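Local coordinates for multicopper oxidase (Arthrobacter sp. FB24, PDB 3GDC), which probably oxidises phenolic substrates with dioxygen as a laccase-type enzyme, using bound copper ions, at the interface of chains A and B. Coordinates in Å, arbitrary orientation; residue numbers count along the deposited sequence, not the author numbering. Chains: chain A/B, Multicopper oxidase.

Contact 1 and contact 2 lie on the same A–B interface, with the centres of their C-alpha atoms about 15 Å apart. They share no residue, but B:Gln250 of contact 1 lies in the short turn of chain B that follows strand 245-249 and leads into the strand starting at B:Arg253 of contact 2. On chain A, contact 1 uses the helix 273-276 and the residue after it, while contact 2 uses strand 218-223, A:Phe227 and A:Asp244 with the start of strand 245-249. Both lie near copper-binding segments of the two chains. The deposited assembly holds three copies, which fits the trimeric two-domain oxidases whose copper cluster forms between subunits.

Contact 1: the interface of chains A and B. Residues chain A 273, 277; chain B 138-139, 142, 214, 250.
A:Thr273, at the start of helix 273-276, comes down over the carboxylate of B:Glu214, the two side chains approaching from opposite directions. In this multicopper oxidase the threonine follows closely on the histidine segment that contains the copper ligand A:His269. Starting at CB, A:Thr273 already stands 3.7 Å from OE1 of B:Glu214, and its two branches then part. The hydroxyl OG1 lies between the backbone N and the carbonyl carbon (chi1 77°), where A:Thr273 OG1 donates to B:Glu214 OE2 at 2.9 Å, arriving from well above the carboxylate plane. The methyl CG2 turns to a mixed surface, with the carboxyl carbon CD of B:Glu214 among its neighbours. A:Thr273 CG2 rests 4.0 Å from B:Ile142 CD1, with the side-chain amide of B:Gln250 alongside.

Two waters add to the hold on OE2. Water 1 links it to the threonine hydroxyl, and water 2, 2.7 Å from B:Glu214 OE2, links it to the backbone N of A:Thr273. One carboxylate oxygen thus gathers the hydroxyl and both waters at the N-terminal end of the one-turn helix 273-276, a position that may help to stabilise a negative charge. B:Ala139 CB sits beside the hydroxyl, 3.8 Å from A:Thr273 OG1.

Just beyond the helix, A:Glu277 reaches across with an extended chain. A:Glu277 OE1 accepts from the backbone N of B:Leu138 at 3.0 Å, a nearly straight bond (171° at H) that enters from above the carboxylate plane. B:Leu138 opens helix 138-143, which begins soon after the copper ligand B:Cys133 and itself carries the copper ligand B:His141, so a carboxylate from chain A caps the start of that helix.

Contact 2: the interface of chains A and B. Residues chain A 222, 227, 244-245; chain B 93-94, 253.
A:Asp244 turns its carboxylate towards B:Arg253 by placing CG between its own backbone N and carbonyl carbon (chi1 57°), and the arginine chain, bent at chi2, brings its guanidinium across to meet it. The grip is end-on. B:Arg253 NH2 donates to A:Asp244 OD1 at 2.7 Å on the syn side, forming a salt bridge. B:Arg253 NH1 donates to A:Asp244 OD2 at 3.0 Å from above the carboxylate plane. Both oxygens lie close to the guanidinium plane, although the two flat groups are turned 46° apart. A:Thr245 OG1 also donates to OD1, helping to fix the carboxylate.

B:His93 points ND1 at the same carboxylate, with weak bonds to both oxygens. Its ring stacks on that of A:His222, centroids 4.3 Å apart and planes 20° from parallel, with B:His93 CE1 offset towards the rim of the other ring. A:His222 is positioned in turn by its ND1, which donates to the backbone O of A:Asp244 at 2.8 Å. Further out, A:Phe227 sets CE1 3.7 Å from CA of B:Gly94, and its face covers A:Asp244 CB.

B:His93 is a copper ligand, and its H-X-H-G motif has a counterpart in chain A that runs through A:His222 and the copper ligand A:His224. The patch therefore sits where the copper-binding motifs of two cupredoxin-type domains, one from each chain, face each other, probably beside the trinuclear cluster.

Contact 1: the interface of chains A and B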
ATOM      1  N   THR A 273      -7.223  -7.515  10.699  1.00 24.72           N
ATOM      2  CA  THR A 273      -7.886  -8.092  11.874  1.00 24.79           C
ATOM      3  C   THR A 273      -6.959  -8.888  12.807  1.00 23.94           C
ATOM      4  O   THR A 273      -7.084  -8.795  14.022  1.00 23.95           O
ATOM      5  CB  THR A 273      -9.131  -8.933  11.464  1.00 25.40           C
ATOM      6  OG1 THR A 273      -8.717 -10.201  10.936  1.00 28.89           O
ATOM      7  CG2 THR A 273      -9.935  -8.190  10.416  1.00 25.74           C
ATOM      8  N   GLU A 277      -6.603  -8.035  16.916  1.00 19.64           N
ATOM      9  CA  GLU A 277      -6.939  -9.029  17.926  1.00 20.37           C
ATOM     10  C   GLU A 277      -5.736  -9.431  18.777  1.00 19.77           C
ATOM     11  O   GLU A 277      -5.882 -10.095  19.811  1.00 19.43           O
ATOM     12  CB  GLU A 277      -7.631 -10.241  17.276  1.00 21.08           C
ATOM     13  CG  GLU A 277      -8.997  -9.868  16.686  1.00 24.71           C
ATOM     14  CD  GLU A 277      -9.969 -11.038  16.604  1.00 30.75           C
ATOM     15  OE1 GLU A 277     -11.173 -10.822  16.889  1.00 32.76           O
ATOM     16  OE2 GLU A 277      -9.530 -12.159  16.250  1.00 33.12           O
TER
ATOM     17  N   LEU B 138     -13.459 -11.336  15.026  1.00 29.60           N
ATOM     18  CA  LEU B 138     -13.631 -10.468  13.851  1.00 29.46           C
ATOM     19  C   LEU B 138     -13.391 -11.120  12.493  1.00 29.01           C
ATOM     20  O   LEU B 138     -14.119 -10.838  11.542  1.00 28.88           O
ATOM     21  CB  LEU B 138     -12.752  -9.215  13.965  1.00 29.82           C
ATOM     22  CG  LEU B 138     -13.162  -8.130  14.962  1.00 31.14           C
ATOM     23  CD1 LEU B 138     -11.969  -7.195  15.240  1.00 32.55           C
ATOM     24  CD2 LEU B 138     -14.394  -7.347  14.465  1.00 31.99           C
ATOM     25  N   ALA B 139     -12.370 -11.970  12.394  1.00 28.78           N
ATOM     26  CA  ALA B 139     -11.993 -12.555  11.105  1.00 28.37           C
ATOM     27  C   ALA B 139     -13.121 -13.361  10.443  1.00 28.07           C
ATOM     28  O   ALA B 139     -13.494 -13.059   9.306  1.00 27.71           O
ATOM     29  CB  ALA B 139     -10.703 -13.375  11.218  1.00 28.84           C
ATOM     30  N   ILE B 142     -16.352 -11.186   9.345  1.00 24.27           N
ATOM     31  CA  ILE B 142     -16.253 -10.539   8.036  1.00 24.07           C
ATOM     32  C   ILE B 142     -16.104 -11.593   6.941  1.00 23.17           C
ATOM     33  O   ILE B 142     -16.807 -11.547   5.939  1.00 23.54           O
ATOM     34  CB  ILE B 142     -15.053  -9.562   7.936  1.00 23.83           C
ATOM     35  CG1 ILE B 142     -15.096  -8.523   9.056  1.00 25.17           C
ATOM     36  CG2 ILE B 142     -15.041  -8.878   6.560  1.00 24.97           C
ATOM     37  CD1 ILE B 142     -13.740  -7.836   9.311  1.00 25.01           C
ATOM     38  N   GLU B 214     -10.083 -10.697   3.590  1.00 20.71           N
ATOM     39  CA  GLU B 214      -9.535 -11.027   4.904  1.00 21.64           C
ATOM     40  C   GLU B 214      -8.250 -11.858   4.754  1.00 22.09           C
ATOM     41  O   GLU B 214      -7.997 -12.424   3.689  1.00 21.65           O
ATOM     42  CB  GLU B 214     -10.606 -11.776   5.730  1.00 22.02           C
ATOM     43  CG  GLU B 214     -10.288 -11.994   7.203  1.00 23.85           C
ATOM     44  CD  GLU B 214      -9.816 -10.725   7.889  1.00 26.84           C
ATOM     45  OE1 GLU B 214     -10.683  -9.902   8.246  1.00 27.59           O
ATOM     46  OE2 GLU B 214      -8.580 -10.547   8.061  1.00 29.84           O
ATOM     47  N   GLN B 250      -7.581  -4.161   3.309  1.00 17.86           N
ATOM     48  CA  GLN B 250      -8.974  -4.363   3.716  1.00 18.47           C
ATOM     49  C   GLN B 250      -9.571  -3.054   4.265  1.00 18.50           C
ATOM     50  O   GLN B 250      -8.952  -2.371   5.091  1.00 17.86           O
ATOM     51  CB  GLN B 250      -9.102  -5.496   4.730  1.00 18.50           C
ATOM     52  CG  GLN B 250     -10.562  -5.993   4.903  1.00 19.28           C
ATOM     53  CD  GLN B 250     -10.749  -6.890   6.115  1.00 20.54           C
ATOM     54  OE1 GLN B 250     -11.263  -8.016   6.003  1.00 22.83           O
ATOM     55  NE2 GLN B 250     -10.348  -6.401   7.279  1.00 18.52           N
TER
HETATM   56  O   HOH W   1      -6.113 -10.826   9.521  1.00 25.51           O
HETATM   57  O   HOH W   2      -8.033  -7.900   7.723  1.00 31.35           O

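Contact 2: the interface of chains A and B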
ATOM      1  N   HIS A 222      -7.585   2.459  11.222  1.00 15.25           N
ATOM      2  CA  HIS A 222      -8.979   2.798  10.954  1.00 15.74           C
ATOM      3  C   HIS A 222      -9.615   3.361  12.207  1.00 15.60           C
ATOM      4  O   HIS A 222      -9.363   2.859  13.293  1.00 15.01           O
ATOM      5  CB  HIS A 222      -9.760   1.553  10.496  1.00 16.29           C
ATOM      6  CG  HIS A 222     -11.242   1.769  10.409  1.00 17.62           C
ATOM      7  ND1 HIS A 222     -11.809   2.713   9.580  1.00 20.22           N
ATOM      8  CD2 HIS A 222     -12.272   1.171  11.053  1.00 19.53           C
ATOM      9  CE1 HIS A 222     -13.123   2.690   9.716  1.00 21.02           C
ATOM     10  NE2 HIS A 222     -13.430   1.760  10.602  1.00 20.64           N
ATOM     11  N   PHE A 227     -13.857  10.425   9.949  1.00 17.66           N
ATOM     12  CA  PHE A 227     -13.035  10.557   8.762  1.00 17.18           C
ATOM     13  C   PHE A 227     -11.946  11.576   9.064  1.00 17.34           C
ATOM     14  O   PHE A 227     -12.143  12.468   9.896  1.00 17.94           O
ATOM     15  CB  PHE A 227     -13.875  11.019   7.571  1.00 17.92           C
ATOM     16  CG  PHE A 227     -14.561   9.897   6.858  1.00 17.83           C
ATOM     17  CD1 PHE A 227     -15.620   9.226   7.459  1.00 19.94           C
ATOM     18  CD2 PHE A 227     -14.131   9.490   5.596  1.00 18.92           C
ATOM     19  CE1 PHE A 227     -16.244   8.169   6.811  1.00 19.97           C
ATOM     20  CE2 PHE A 227     -14.758   8.432   4.943  1.00 20.18           C
ATOM     21  CZ  PHE A 227     -15.809   7.778   5.559  1.00 19.23           C
ATOM     22  N   ASP A 244     -11.289   7.070   6.196  1.00 16.50           N
ATOM     23  CA  ASP A 244     -11.329   6.511   7.548  1.00 16.66           C
ATOM     24  C   ASP A 244     -10.334   5.376   7.766  1.00 15.95           C
ATOM     25  O   ASP A 244     -10.227   4.869   8.872  1.00 15.15           O
ATOM     26  CB  ASP A 244     -12.748   6.055   7.918  1.00 16.79           C
ATOM     27  CG  ASP A 244     -13.312   5.019   6.936  1.00 18.27           C
ATOM     28  OD1 ASP A 244     -12.520   4.341   6.258  1.00 20.44           O
ATOM     29  OD2 ASP A 244     -14.544   4.895   6.855  1.00 20.21           O
ATOM     30  N   THR A 245      -9.630   4.982   6.704  1.00 16.04           N
ATOM     31  CA  THR A 245      -8.671   3.878   6.749  1.00 16.16           C
ATOM     32  C   THR A 245      -7.449   4.234   5.903  1.00 16.09           C
ATOM     33  O   THR A 245      -7.596   4.645   4.757  1.00 16.07           O
ATOM     34  CB  THR A 245      -9.283   2.570   6.187  1.00 16.60           C
ATOM     35  OG1 THR A 245     -10.474   2.247   6.911  1.00 18.66           O
ATOM     36  CG2 THR A 245      -8.303   1.406   6.307  1.00 16.96           C
TER
ATOM     37  N   HIS B  93     -18.946   2.181   7.745  1.00 20.69           N
ATOM     38  CA  HIS B  93     -17.900   3.167   7.509  1.00 21.92           C
ATOM     39  C   HIS B  93     -18.611   4.432   7.044  1.00 22.76           C
ATOM     40  O   HIS B  93     -19.099   4.505   5.917  1.00 24.89           O
ATOM     41  CB  HIS B  93     -16.926   2.666   6.441  1.00 21.53           C
ATOM     42  CG  HIS B  93     -15.985   1.601   6.916  1.00 22.14           C
ATOM     43  ND1 HIS B  93     -14.614   1.748   6.868  1.00 21.86           N
ATOM     44  CD2 HIS B  93     -16.213   0.380   7.454  1.00 20.68           C
ATOM     45  CE1 HIS B  93     -14.039   0.654   7.336  1.00 22.09           C
ATOM     46  NE2 HIS B  93     -14.987  -0.189   7.706  1.00 21.45           N
ATOM     47  N   GLY B  94     -18.692   5.415   7.925  1.00 22.68           N
ATOM     48  CA  GLY B  94     -19.459   6.634   7.696  1.00 22.91           C
ATOM     49  C   GLY B  94     -19.514   7.337   9.039  1.00 22.79           C
ATOM     50  O   GLY B  94     -19.116   6.765  10.048  1.00 23.35           O
ATOM     51  N   ARG B 253     -11.205   1.476  -0.412  1.00 17.38           N
ATOM     52  CA  ARG B 253     -12.139   1.461  -1.526  1.00 17.61           C
ATOM     53  C   ARG B 253     -12.010   2.779  -2.265  1.00 17.78           C
ATOM     54  O   ARG B 253     -11.413   3.730  -1.763  1.00 17.36           O
ATOM     55  CB  ARG B 253     -13.580   1.279  -1.034  1.00 17.30           C
ATOM     56  CG  ARG B 253     -14.175   2.442  -0.259  1.00 17.61           C
ATOM     57  CD  ARG B 253     -13.720   2.467   1.199  1.00 16.74           C
ATOM     58  NE  ARG B 253     -14.480   3.436   1.992  1.00 16.56           N
ATOM     59  CZ  ARG B 253     -14.221   3.746   3.260  1.00 16.96           C
ATOM     60  NH1 ARG B 253     -14.967   4.648   3.874  1.00 17.20           N
ATOM     61  NH2 ARG B 253     -13.230   3.149   3.925  1.00 17.84           N
TER